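Local atomic coordinates of tRNA threonylcarbamoyladenosine biosynthesis protein TsaB (Pseudomonas aeruginosa, PDB entry 5BR9), a protein that probably takes part in making the threonylcarbamoyladenosine (t6A) modification at position 37 of tRNA, as a TsaB member of the KAE1/TsaD family. Residues S10-L15 against A25-G30; I68-G73 against V98-D103; I106-A111 against G141-A146; A117-A122 against A165-G170; W133-L138 against V157-D162. All blocks are in the same frame, centred on the assembly; numbering follows the deposited sequence.

Interaction 1 (S10-L15 against A25-G30); sequences STLLAL and ALLHEG
Leu12 and Leu27 face each other as an antiparallel hydrogen-bonded pair, and Ala14 with Ala25 forms the next such pair; between them Leu13 and Leu26 make a non-hydrogen-bonded one. The bond from Leu27 N to Leu12 O is short and nearly straight (2.8 Å, 172°) and lies in the carbonyl plane, while Leu12 N to Leu27 O is longer at 3.1 Å. This half is tight. Leu26 CG is anti to the backbone N, and chi2 (71°) turns CD1 onto Leu12 O at 3.4 Å; the methyls Leu13 CD1 and Leu26 CD1 meet at 4.3 Å.

Past the strand ends, toward Ser10 and Gly30, direct backbone bonds give way to water. Thr11 and His28 still lie side by side, Thr11 OG1 reaching the imidazole edge at CD2 (3.4 Å), but a water bridges Ser10 O and Gly30 N, and a second links Thr11 OG1 with Glu29 N at 2.8 and 2.9 Å.

The pair is the beta hairpin of strands 12-16 and 21-28 in the first five-stranded sheet. Helix 43-58 covers the face of Leu13 and Leu26, helix 196-208 that of Ala14, Ala25 and Leu27, and strands 31-38 and 67-71 flank the hairpin.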
# COMPACT_ATOMS: atom_id res chain seq x y z
N SER A 10 -13.30 11.94 -21.66
CA SER A 10 -12.95 11.29 -20.41
C SER A 10 -11.91 12.04 -19.61
O SER A 10 -11.00 12.65 -20.16
CB SER A 10 -12.43 9.88 -20.67
OG SER A 10 -13.44 9.03 -21.18
N THR A 11 -12.02 11.96 -18.30
CA THR A 11 -11.00 12.51 -17.44
C THR A 11 -10.34 11.34 -16.72
O THR A 11 -11.00 10.62 -15.98
CB THR A 11 -11.57 13.55 -16.47
OG1 THR A 11 -12.16 14.62 -17.22
CG2 THR A 11 -10.48 14.14 -15.60
N LEU A 12 -9.06 11.13 -16.98
CA LEU A 12 -8.32 9.99 -16.41
C LEU A 12 -7.10 10.44 -15.63
O LEU A 12 -6.33 11.29 -16.09
CB LEU A 12 -7.86 9.02 -17.51
CG LEU A 12 -8.92 8.34 -18.37
CD1 LEU A 12 -8.27 7.47 -19.46
CD2 LEU A 12 -9.90 7.52 -17.50
N LEU A 13 -6.90 9.82 -14.48
CA LEU A 13 -5.74 10.08 -13.62
C LEU A 13 -4.81 8.87 -13.69
O LEU A 13 -5.26 7.71 -13.60
CB LEU A 13 -6.19 10.35 -12.17
CG LEU A 13 -5.12 10.66 -11.12
CD1 LEU A 13 -4.41 11.98 -11.46
CD2 LEU A 13 -5.71 10.71 -9.70
N ALA A 14 -3.52 9.13 -13.86
CA ALA A 14 -2.53 8.07 -13.97
C ALA A 14 -1.38 8.31 -13.01
O ALA A 14 -0.98 9.46 -12.78
CB ALA A 14 -2.00 7.97 -15.39
N LEU A 15 -0.89 7.25 -12.38
CA LEU A 15 0.27 7.37 -11.51
C LEU A 15 1.19 6.14 -11.57
O LEU A 15 0.72 5.01 -11.74
CB LEU A 15 -0.15 7.69 -10.09
CG LEU A 15 -1.00 6.74 -9.28
CD1 LEU A 15 -0.08 5.71 -8.63
CD2 LEU A 15 -1.73 7.60 -8.24
N ALA A 25 -0.04 11.72 -14.14
CA ALA A 25 -0.47 12.31 -15.40
C ALA A 25 -1.97 12.42 -15.38
O ALA A 25 -2.66 11.71 -14.64
CB ALA A 25 0.03 11.48 -16.59
N LEU A 26 -2.48 13.36 -16.17
CA LEU A 26 -3.89 13.65 -16.19
C LEU A 26 -4.35 13.89 -17.60
O LEU A 26 -3.71 14.66 -18.34
CB LEU A 26 -4.19 14.86 -15.32
CG LEU A 26 -5.65 15.28 -15.29
CD1 LEU A 26 -6.45 14.27 -14.51
CD2 LEU A 26 -5.77 16.64 -14.65
N LEU A 27 -5.45 13.24 -17.97
CA LEU A 27 -6.12 13.50 -19.24
C LEU A 27 -7.38 14.26 -18.91
O LEU A 27 -8.14 13.85 -18.02
CB LEU A 27 -6.46 12.21 -20.01
CG LEU A 27 -7.33 12.39 -21.27
CD1 LEU A 27 -6.54 13.05 -22.40
CD2 LEU A 27 -7.95 11.07 -21.77
N HIS A 28 -7.57 15.39 -19.59
CA HIS A 28 -8.73 16.23 -19.38
C HIS A 28 -9.02 16.98 -20.68
O HIS A 28 -8.12 17.58 -21.26
CB HIS A 28 -8.51 17.20 -18.22
CG HIS A 28 -9.69 18.08 -17.94
ND1 HIS A 28 -9.72 19.42 -18.25
CD2 HIS A 28 -10.90 17.79 -17.39
CE1 HIS A 28 -10.89 19.93 -17.90
NE2 HIS A 28 -11.62 18.96 -17.38
N GLU A 29 -10.27 16.93 -21.14
CA GLU A 29 -10.68 17.60 -22.38
C GLU A 29 -9.75 17.30 -23.56
O GLU A 29 -9.50 18.18 -24.38
CB GLU A 29 -10.76 19.11 -22.16
CG GLU A 29 -12.14 19.70 -22.30
CD GLU A 29 -12.92 19.69 -21.01
OE1 GLU A 29 -13.53 18.64 -20.70
OE2 GLU A 29 -12.91 20.72 -20.29
N GLY A 30 -9.21 16.09 -23.62
CA GLY A 30 -8.32 15.70 -24.70
C GLY A 30 -6.90 16.23 -24.59
O GLY A 30 -6.13 16.14 -25.54
O HOH W 1 -10.33 13.76 -22.57
O HOH W 2 -12.50 15.54 -19.89

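Interaction 2 (I68-G73 against V98-D103); sequences IAFGRG and VLAVSD
Ile68 O receives Leu99 N at 2.8 Å, the first rung of a parallel pairing within a beta-alpha-beta unit: strand 67-71, helix 77-94 and strand 98-101, part of the actin-like ATPase fold. Phe70 N then donates to Leu99 O and Phe70 O accepts Val101 N, both bonds nearly along the C=O axis. Arg72 N to Val101 O (2.9 Å) continues the pairing. Farther on, past Val101, Asp103 and Gly73 exchange two hydrogen bonds: Asp103 N gives a nearly straight one to Gly73 O (2.9 Å, 178°), and Asp103 OD1 takes Gly73 N at 2.8 Å.

On one side of the sheet Phe70 holds CG between its backbone N and carbonyl carbon (chi1 67°), and the ring reaches over the neighbouring strand. Ala100 CA sits over one face, offset toward the rim, in a CH-pi contact 4.3 Å from the ring centroid; Val98 CG2 meets the ring edge at CE2, and CZ touches Ala100 CB. On the other side Ala69 CB packs on Leu99 CB at 3.9 Å.

Arg72 bends at chi2 (90°) to carry its chain across the second strand, laying one guanidinium face over Ser102 CB. Helix 77-94 backs Phe70 and Val98, and helix 196-208 covers Ala69, Leu99 and Val101. Ser102 is the N-cap of helix 103-115. One acidic residue, Glu149, holds both Arg72 and Ser102: its OE1 forms a salt bridge with Arg72 NH1, and its OE2 is hydrogen-bonded to Ser102 OG.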
# COMPACT_ATOMS: atom_id res chain seq x y z
N ILE A 68 -9.01 5.63 -12.44
CA ILE A 68 -7.62 5.81 -12.01
C ILE A 68 -6.77 4.67 -12.50
O ILE A 68 -7.09 3.50 -12.26
CB ILE A 68 -7.52 5.93 -10.48
CG1 ILE A 68 -8.49 7.00 -9.96
CG2 ILE A 68 -6.10 6.28 -10.10
CD1 ILE A 68 -8.61 7.03 -8.47
N ALA A 69 -5.71 5.00 -13.23
CA ALA A 69 -4.79 4.01 -13.76
C ALA A 69 -3.48 4.01 -13.00
O ALA A 69 -3.03 5.06 -12.54
CB ALA A 69 -4.54 4.27 -15.23
N PHE A 70 -2.84 2.85 -12.89
CA PHE A 70 -1.55 2.76 -12.22
C PHE A 70 -0.69 1.64 -12.82
O PHE A 70 -1.23 0.67 -13.35
CB PHE A 70 -1.73 2.51 -10.71
CG PHE A 70 -2.32 1.18 -10.39
CD1 PHE A 70 -1.51 0.12 -9.97
CD2 PHE A 70 -3.69 0.96 -10.50
CE1 PHE A 70 -2.06 -1.12 -9.67
CE2 PHE A 70 -4.24 -0.28 -10.20
CZ PHE A 70 -3.43 -1.31 -9.80
N GLY A 71 0.63 1.77 -12.71
CA GLY A 71 1.52 0.70 -13.08
C GLY A 71 1.50 -0.40 -12.03
O GLY A 71 1.82 -0.15 -10.87
N ARG A 72 1.13 -1.61 -12.42
CA ARG A 72 0.99 -2.70 -11.46
C ARG A 72 2.27 -3.53 -11.35
O ARG A 72 2.25 -4.66 -10.86
CB ARG A 72 -0.19 -3.60 -11.84
CG ARG A 72 -0.20 -4.06 -13.31
CD ARG A 72 0.55 -5.37 -13.52
NE ARG A 72 0.18 -6.01 -14.78
CZ ARG A 72 1.03 -6.70 -15.55
NH1 ARG A 72 2.30 -6.82 -15.19
NH2 ARG A 72 0.60 -7.25 -16.68
N GLY A 73 3.38 -2.97 -11.80
CA GLY A 73 4.62 -3.70 -11.85
C GLY A 73 4.76 -4.35 -13.22
O GLY A 73 3.92 -4.15 -14.10
N VAL A 98 -10.64 1.24 -11.35
CA VAL A 98 -9.19 1.35 -11.49
C VAL A 98 -8.74 0.52 -12.68
O VAL A 98 -9.36 -0.48 -13.03
CB VAL A 98 -8.40 0.89 -10.23
CG1 VAL A 98 -8.91 1.54 -8.99
CG2 VAL A 98 -8.35 -0.61 -10.10
N LEU A 99 -7.64 0.95 -13.27
CA LEU A 99 -7.03 0.33 -14.44
C LEU A 99 -5.59 -0.10 -14.14
O LEU A 99 -4.69 0.74 -14.05
CB LEU A 99 -7.04 1.32 -15.61
CG LEU A 99 -8.40 1.70 -16.18
CD1 LEU A 99 -8.34 2.98 -17.00
CD2 LEU A 99 -8.90 0.57 -17.05
N ALA A 100 -5.37 -1.40 -13.99
CA ALA A 100 -4.03 -1.92 -13.76
C ALA A 100 -3.31 -2.05 -15.11
O ALA A 100 -3.84 -2.63 -16.05
CB ALA A 100 -4.10 -3.25 -13.05
N VAL A 101 -2.12 -1.47 -15.22
CA VAL A 101 -1.39 -1.47 -16.47
C VAL A 101 0.04 -1.93 -16.23
O VAL A 101 0.71 -1.50 -15.28
CB VAL A 101 -1.40 -0.07 -17.13
CG1 VAL A 101 -0.56 -0.07 -18.39
CG2 VAL A 101 -2.82 0.37 -17.44
N SER A 102 0.51 -2.81 -17.10
CA SER A 102 1.84 -3.35 -16.98
C SER A 102 2.91 -2.30 -17.18
O SER A 102 2.87 -1.54 -18.12
CB SER A 102 2.05 -4.48 -18.00
OG SER A 102 3.42 -4.80 -18.07
N ASP A 103 3.92 -2.32 -16.31
CA ASP A 103 5.05 -1.44 -16.49
C ASP A 103 5.94 -1.79 -17.69
O ASP A 103 6.63 -0.92 -18.21
CB ASP A 103 5.88 -1.40 -15.21
CG ASP A 103 5.28 -0.42 -14.19
OD1 ASP A 103 4.64 -0.85 -13.22
OD2 ASP A 103 5.46 0.80 -14.38

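Interaction 3 (I106-A111 against G141-A146); sequences ILAQRA and GEMRLA
Gln109 and Met143 bring helix 106-111 and strand 142-146 together, their axes 7.9 Å apart at closest approach and their directions 141° apart, with the two CA atoms separated by 5.4 Å.

Gln109 carries the polar part. Its CG is anti to the backbone N (chi1 -166°), and a bend at chi2 (73°) swings the carboxamide onto the backbone at the start of the strand. There OE1 accepts Met143 N at 2.8 Å, the donor lying in the carbonyl plane on a lone pair. NE2 donates to Gly141 O at 3.0 Å, with that oxygen close to the amide plane. The amide thus spans Glu142, gripping the backbone of the residues before and after it, and the two bonds fix its rotation: oxygen toward Met143, nitrogen toward Gly141. They also supply a buried side chain with partners for both of its polar ends.

The apolar part lies beside it. Met143 CB rests on Ala108 CB at 3.9 Å. Met143 CG lies 3.6 Å from Ala108 O and nearer still, 3.4 Å, to Gln109 OE1.

The contact packs helix 103-115 on strand 142-152, outermost in the second five-stranded sheet within this chain. Met143 goes on to touch Leu138 of strand 131-139 and Val120 of strand 119-125, while Leu202 of helix 196-208 lies against Gln109 and Phe205 against Glu142.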
# COMPACT_ATOMS: atom_id res chain seq x y z
N ILE A 106 4.17 0.01 -20.34
CA ILE A 106 4.41 1.45 -20.22
C ILE A 106 5.77 1.82 -20.83
O ILE A 106 5.88 2.82 -21.56
CB ILE A 106 4.31 1.90 -18.76
CG1 ILE A 106 2.91 1.64 -18.23
CG2 ILE A 106 4.65 3.37 -18.65
CD1 ILE A 106 2.81 1.75 -16.71
N LEU A 107 6.79 1.02 -20.53
CA LEU A 107 8.11 1.18 -21.14
C LEU A 107 8.04 1.14 -22.66
O LEU A 107 8.73 1.88 -23.34
CB LEU A 107 9.04 0.06 -20.70
CG LEU A 107 9.78 0.14 -19.39
CD1 LEU A 107 10.65 -1.13 -19.30
CD2 LEU A 107 10.60 1.41 -19.35
N ALA A 108 7.26 0.20 -23.18
CA ALA A 108 7.13 0.01 -24.62
C ALA A 108 6.49 1.25 -25.22
O ALA A 108 6.98 1.78 -26.21
CB ALA A 108 6.32 -1.23 -24.92
N GLN A 109 5.41 1.72 -24.59
CA GLN A 109 4.70 2.88 -25.08
C GLN A 109 5.63 4.09 -25.02
O GLN A 109 5.64 4.92 -25.94
CB GLN A 109 3.44 3.16 -24.26
CG GLN A 109 2.50 4.16 -24.94
CD GLN A 109 1.81 3.53 -26.14
OE1 GLN A 109 1.58 2.33 -26.16
NE2 GLN A 109 1.48 4.34 -27.14
N ARG A 110 6.43 4.19 -23.96
CA ARG A 110 7.39 5.30 -23.87
C ARG A 110 8.45 5.24 -24.95
O ARG A 110 8.79 6.26 -25.57
CB ARG A 110 8.07 5.33 -22.50
CG ARG A 110 9.09 6.46 -22.40
CD ARG A 110 9.51 6.71 -20.98
NE ARG A 110 10.36 7.90 -20.89
CZ ARG A 110 10.94 8.33 -19.77
NH1 ARG A 110 10.76 7.67 -18.63
NH2 ARG A 110 11.69 9.41 -19.79
N ALA A 111 8.98 4.04 -25.20
CA ALA A 111 10.01 3.90 -26.23
C ALA A 111 9.42 4.23 -27.61
O ALA A 111 10.09 4.79 -28.47
CB ALA A 111 10.61 2.51 -26.19
N GLY A 141 -1.79 2.84 -32.56
CA GLY A 141 -1.31 3.81 -31.61
C GLY A 141 -1.00 3.21 -30.24
O GLY A 141 -0.44 3.88 -29.40
N GLU A 142 -1.33 1.93 -30.03
CA GLU A 142 -1.12 1.30 -28.72
C GLU A 142 -0.06 0.21 -28.82
O GLU A 142 -0.13 -0.66 -29.69
CB GLU A 142 -2.44 0.70 -28.19
CG GLU A 142 -2.34 -0.00 -26.81
CD GLU A 142 -3.60 -0.79 -26.42
OE1 GLU A 142 -4.55 -0.84 -27.22
OE2 GLU A 142 -3.63 -1.37 -25.31
N MET A 143 0.94 0.27 -27.94
CA MET A 143 1.93 -0.79 -27.88
C MET A 143 1.26 -1.98 -27.21
O MET A 143 0.80 -1.92 -26.07
CB MET A 143 3.19 -0.33 -27.14
CG MET A 143 4.02 0.71 -27.91
SD MET A 143 4.61 0.20 -29.56
CE MET A 143 5.99 -0.86 -29.11
N ARG A 144 1.19 -3.07 -27.96
CA ARG A 144 0.39 -4.21 -27.58
C ARG A 144 1.25 -5.46 -27.37
O ARG A 144 2.16 -5.77 -28.18
CB ARG A 144 -0.65 -4.45 -28.69
CG ARG A 144 -1.93 -5.07 -28.24
CD ARG A 144 -2.94 -4.02 -27.84
NE ARG A 144 -4.23 -4.63 -27.51
CZ ARG A 144 -4.62 -4.95 -26.29
NH1 ARG A 144 -3.83 -4.72 -25.26
NH2 ARG A 144 -5.81 -5.50 -26.09
N LEU A 145 0.92 -6.20 -26.32
CA LEU A 145 1.69 -7.36 -25.90
C LEU A 145 1.60 -8.50 -26.91
O LEU A 145 0.52 -8.92 -27.32
CB LEU A 145 1.24 -7.83 -24.51
CG LEU A 145 1.96 -9.07 -23.99
CD1 LEU A 145 3.45 -8.76 -23.71
CD2 LEU A 145 1.25 -9.57 -22.72
N ALA A 146 2.75 -9.01 -27.32
CA ALA A 146 2.77 -10.18 -28.19
C ALA A 146 3.20 -11.36 -27.37
O ALA A 146 4.32 -11.39 -26.87
CB ALA A 146 3.73 -9.98 -29.35

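Interaction 4 (A117-A122 against A165-G170); sequences AERVAA and AADWFG
Parallel pairing inside the second five-stranded sheet sets Val120 beside Phe169 and Ala121 beside Gly170. Phe169 uses both its backbone N and O: the N donates to Arg119 O at 2.9 Å, and the O takes Ala121 N at 2.8 Å, nearly straight out from the carbonyl.

At the start of the strands Arg119 grips Asp167 side-on. Bent at chi3 (-85°), Arg119 turns NE onto Asp167 OD2, which it meets at 2.8 Å on the syn lone pair, and NH1 reaches OD1 at 3.1 Å in a nearly straight bond (172°). The guanidinium and carboxylate planes are turned 46° apart, so the salt bridge is bidentate but twisted; Asp167 is exposed and poorly ordered.

Trp168 lies on the same side of the sheet, its CB 3.8 Å from Arg119 CB, and the six-membered ring touches Ala121 CB through CZ3 at 3.8 Å. The indole NE1 bonds to Ala163 O. On the other side Ala117 CB abuts Phe169 CB at 3.6 Å.

Strand 131-139 borders strand 119-125, and strand 187-189 borders strand 168-171. Helix 103-115 covers Val120 and Phe169, whereas the loop residue Val159 packs against Trp168 on the opposite face.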
# COMPACT_ATOMS: atom_id res chain seq x y z
N ALA A 117 10.06 3.64 -32.05
CA ALA A 117 10.16 2.17 -32.24
C ALA A 117 8.79 1.50 -32.14
O ALA A 117 8.07 1.69 -31.17
CB ALA A 117 11.11 1.57 -31.22
N GLU A 118 8.44 0.74 -33.16
CA GLU A 118 7.12 0.13 -33.22
C GLU A 118 7.14 -1.30 -32.72
O GLU A 118 6.10 -1.90 -32.49
CB GLU A 118 6.59 0.21 -34.64
CG GLU A 118 6.36 1.65 -35.02
CD GLU A 118 5.58 1.83 -36.28
OE1 GLU A 118 5.23 0.82 -36.92
OE2 GLU A 118 5.32 3.01 -36.63
N ARG A 119 8.35 -1.82 -32.53
CA ARG A 119 8.54 -3.11 -31.90
C ARG A 119 9.55 -2.96 -30.77
O ARG A 119 10.70 -2.55 -30.99
CB ARG A 119 8.99 -4.16 -32.92
CG ARG A 119 8.00 -4.26 -34.08
CD ARG A 119 8.00 -5.61 -34.77
NE ARG A 119 9.03 -5.72 -35.79
CZ ARG A 119 9.01 -6.62 -36.77
NH1 ARG A 119 10.00 -6.65 -37.66
NH2 ARG A 119 8.01 -7.48 -36.88
N VAL A 120 9.12 -3.27 -29.55
CA VAL A 120 9.96 -3.07 -28.38
C VAL A 120 9.98 -4.32 -27.52
O VAL A 120 8.94 -4.89 -27.18
CB VAL A 120 9.50 -1.87 -27.53
CG1 VAL A 120 10.31 -1.81 -26.23
CG2 VAL A 120 9.66 -0.57 -28.30
N ALA A 121 11.18 -4.78 -27.21
CA ALA A 121 11.35 -5.81 -26.20
C ALA A 121 11.63 -5.09 -24.87
O ALA A 121 12.68 -4.48 -24.69
CB ALA A 121 12.48 -6.78 -26.58
N ALA A 122 10.66 -5.11 -23.96
CA ALA A 122 10.82 -4.48 -22.66
C ALA A 122 11.39 -5.47 -21.66
O ALA A 122 10.95 -6.61 -21.58
CB ALA A 122 9.49 -3.92 -22.19
N ALA A 165 16.06 -8.80 -37.59
CA ALA A 165 15.48 -7.54 -38.07
C ALA A 165 15.98 -6.37 -37.22
O ALA A 165 16.08 -6.47 -36.01
CB ALA A 165 13.96 -7.60 -38.04
N ALA A 166 16.32 -5.27 -37.87
CA ALA A 166 17.01 -4.17 -37.22
C ALA A 166 16.05 -3.07 -36.73
O ALA A 166 16.49 -1.96 -36.41
CB ALA A 166 18.04 -3.58 -38.18
N ASP A 167 14.76 -3.37 -36.65
CA ASP A 167 13.78 -2.34 -36.31
C ASP A 167 13.29 -2.41 -34.86
O ASP A 167 12.75 -1.44 -34.32
CB ASP A 167 12.59 -2.43 -37.26
CG ASP A 167 11.84 -3.73 -37.11
OD1 ASP A 167 12.47 -4.79 -37.27
OD2 ASP A 167 10.62 -3.69 -36.81
N TRP A 168 13.48 -3.55 -34.21
CA TRP A 168 13.04 -3.65 -32.82
C TRP A 168 14.07 -3.08 -31.82
O TRP A 168 15.28 -3.08 -32.07
CB TRP A 168 12.68 -5.10 -32.47
CG TRP A 168 13.80 -6.07 -32.51
CD1 TRP A 168 14.38 -6.61 -33.62
CD2 TRP A 168 14.48 -6.64 -31.38
NE1 TRP A 168 15.38 -7.49 -33.25
CE2 TRP A 168 15.46 -7.53 -31.88
CE3 TRP A 168 14.35 -6.49 -30.00
CZ2 TRP A 168 16.30 -8.26 -31.05
CZ3 TRP A 168 15.19 -7.22 -29.17
CH2 TRP A 168 16.15 -8.10 -29.70
N PHE A 169 13.56 -2.60 -30.69
CA PHE A 169 14.32 -1.79 -29.75
C PHE A 169 14.25 -2.43 -28.36
O PHE A 169 13.21 -2.96 -27.97
CB PHE A 169 13.74 -0.36 -29.75
CG PHE A 169 14.42 0.63 -28.82
CD1 PHE A 169 15.53 1.35 -29.23
CD2 PHE A 169 13.90 0.89 -27.55
CE1 PHE A 169 16.14 2.28 -28.39
CE2 PHE A 169 14.49 1.83 -26.71
CZ PHE A 169 15.62 2.52 -27.13
N GLY A 170 15.34 -2.35 -27.62
CA GLY A 170 15.36 -2.86 -26.25
C GLY A 170 15.21 -1.74 -25.23
O GLY A 170 15.97 -0.76 -25.20

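Interaction 5 (W133-L138 against V157-D162); sequences WGCYQL and VAVPWD
Trp133 presents one indole face to Val157 and an edge to Ala158. Its CG, anti to the backbone N (chi1 176°), is carried out from the strand toward Val157. Val157 CB stands over the centre of the six-membered ring, 3.4 Å from its centroid in a CH-pi contact, with CG1 near CD2 and CG2 near CZ3 and CH2; the two side chains cross at about a right angle. At the edge NE1 donates to Ala158 O at 2.9 Å. That oxygen lies close to the ring plane, although the indole nitrogen stands above the carbonyl plane, 36° out of it. Val159 CG1 meets the same rim at CZ2 (3.9 Å).

Farther along, the Trp161 ring has Val159 CB and Pro160 CD over one face, both offset toward its rim. Its CH2 corner lies 3.6 Å from Tyr136 O and also touches Cys135 CB. Cys135 SG makes an oblique sulfur-aromatic contact, 5.1 Å from the centroid of the six-membered ring, and its CB packs on Pro160 CD at 3.6 Å.

Trp161 also meets the ring of Trp168 and touches Arg119. The contact is a loop folded over a sheet face: residues 157-162, which lack regular secondary structure, run nearly alongside strand 131-139 and cover its Trp133, Cys135 and Gln137 side.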
# COMPACT_ATOMS: atom_id res chain seq x y z
N TRP A 133 10.20 -9.75 -18.62
CA TRP A 133 10.34 -9.71 -20.07
C TRP A 133 8.99 -9.67 -20.78
O TRP A 133 8.13 -10.48 -20.48
CB TRP A 133 11.15 -10.92 -20.53
CG TRP A 133 11.31 -11.08 -22.01
CD1 TRP A 133 10.55 -11.86 -22.85
CD2 TRP A 133 12.30 -10.47 -22.83
NE1 TRP A 133 11.03 -11.79 -24.13
CE2 TRP A 133 12.09 -10.93 -24.15
CE3 TRP A 133 13.36 -9.58 -22.57
CZ2 TRP A 133 12.90 -10.53 -25.22
CZ3 TRP A 133 14.15 -9.18 -23.63
CH2 TRP A 133 13.92 -9.66 -24.94
N GLY A 134 8.83 -8.74 -21.72
CA GLY A 134 7.60 -8.62 -22.51
C GLY A 134 7.85 -7.87 -23.80
O GLY A 134 8.48 -6.80 -23.81
N CYS A 135 7.40 -8.45 -24.91
CA CYS A 135 7.60 -7.85 -26.21
C CYS A 135 6.31 -7.23 -26.70
O CYS A 135 5.23 -7.82 -26.55
CB CYS A 135 8.13 -8.87 -27.21
SG CYS A 135 9.79 -9.48 -26.84
N TYR A 136 6.43 -6.05 -27.29
CA TYR A 136 5.28 -5.23 -27.63
C TYR A 136 5.40 -4.73 -29.06
O TYR A 136 6.50 -4.51 -29.55
CB TYR A 136 5.16 -4.04 -26.64
CG TYR A 136 4.65 -4.47 -25.28
CD1 TYR A 136 3.32 -4.29 -24.94
CD2 TYR A 136 5.50 -5.09 -24.35
CE1 TYR A 136 2.82 -4.69 -23.71
CE2 TYR A 136 5.01 -5.51 -23.09
CZ TYR A 136 3.66 -5.30 -22.78
OH TYR A 136 3.13 -5.71 -21.59
N GLN A 137 4.25 -4.56 -29.72
CA GLN A 137 4.19 -4.04 -31.09
C GLN A 137 3.01 -3.08 -31.23
O GLN A 137 1.93 -3.30 -30.68
CB GLN A 137 4.07 -5.18 -32.10
CG GLN A 137 3.86 -4.71 -33.55
CD GLN A 137 4.07 -5.82 -34.59
OE1 GLN A 137 4.52 -6.93 -34.25
NE2 GLN A 137 3.74 -5.53 -35.85
N LEU A 138 3.25 -2.00 -31.96
CA LEU A 138 2.24 -0.99 -32.20
C LEU A 138 1.02 -1.52 -32.96
O LEU A 138 1.13 -2.18 -33.99
CB LEU A 138 2.85 0.17 -32.99
CG LEU A 138 2.02 1.46 -33.03
CD1 LEU A 138 2.02 2.17 -31.68
CD2 LEU A 138 2.57 2.37 -34.11
N VAL A 157 15.35 -15.41 -22.76
CA VAL A 157 14.39 -14.46 -23.32
C VAL A 157 14.39 -14.58 -24.84
O VAL A 157 15.42 -14.87 -25.46
CB VAL A 157 14.65 -12.98 -22.91
CG1 VAL A 157 14.61 -12.81 -21.40
CG2 VAL A 157 15.93 -12.44 -23.51
N ALA A 158 13.21 -14.35 -25.44
CA ALA A 158 13.04 -14.47 -26.88
C ALA A 158 12.03 -13.45 -27.42
O ALA A 158 11.12 -13.03 -26.70
CB ALA A 158 12.61 -15.90 -27.24
N VAL A 159 12.20 -13.07 -28.68
CA VAL A 159 11.29 -12.12 -29.33
C VAL A 159 10.37 -12.90 -30.29
O VAL A 159 10.78 -13.94 -30.83
CB VAL A 159 12.07 -11.01 -30.06
CG1 VAL A 159 12.85 -10.16 -29.07
CG2 VAL A 159 12.97 -11.60 -31.14
N PRO A 160 9.14 -12.40 -30.51
CA PRO A 160 8.13 -13.06 -31.36
C PRO A 160 8.30 -12.75 -32.85
O PRO A 160 7.54 -13.28 -33.67
CB PRO A 160 6.80 -12.49 -30.85
CG PRO A 160 7.16 -11.13 -30.38
CD PRO A 160 8.60 -11.16 -29.91
N TRP A 161 9.26 -11.90 -33.19
CA TRP A 161 9.55 -11.55 -34.58
C TRP A 161 10.95 -12.01 -34.94
O TRP A 161 11.70 -12.45 -34.06
CB TRP A 161 9.42 -10.04 -34.79
CG TRP A 161 10.10 -9.25 -33.73
CD1 TRP A 161 11.45 -9.12 -33.56
CD2 TRP A 161 9.48 -8.51 -32.67
NE1 TRP A 161 11.71 -8.34 -32.45
CE2 TRP A 161 10.52 -7.95 -31.90
CE3 TRP A 161 8.16 -8.26 -32.31
CZ2 TRP A 161 10.27 -7.15 -30.78
CZ3 TRP A 161 7.91 -7.47 -31.19
CH2 TRP A 161 8.96 -6.92 -30.44
N ASP A 162 11.32 -11.88 -36.21
CA ASP A 162 12.67 -12.22 -36.64
C ASP A 162 13.70 -11.38 -35.88
O ASP A 162 13.65 -10.15 -35.90
CB ASP A 162 12.82 -12.02 -38.15
CG ASP A 162 14.26 -12.18 -38.64
OD1 ASP A 162 14.58 -11.62 -39.71
OD2 ASP A 162 15.05 -12.86 -37.96

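How the interactions relate
Two five-stranded sheets, each with strand order 3-2-1-4-5, organise the five contacts, as expected for the duplicated core of the actin-like ATPase fold. Interactions 1 and 2, centres about 14 Å apart, share the first sheet through neighbouring strands 12-16 and 67-71. Interactions 4 and 5, centres about 8 Å apart, share the second through strands 119-125 and 131-139; interaction 3 sets helix 103-115 against its strand 142-152 and touches interaction 2 through Ile106. Along the chain 1 and 2 come in series, 3 crosses 4 and 5, and 5 is nested within 4. Interactions 2 and 5 meet at Ser102 and Tyr136, whose hydroxyls both bond to Glu149, so the sheets join there and along helix 103-115.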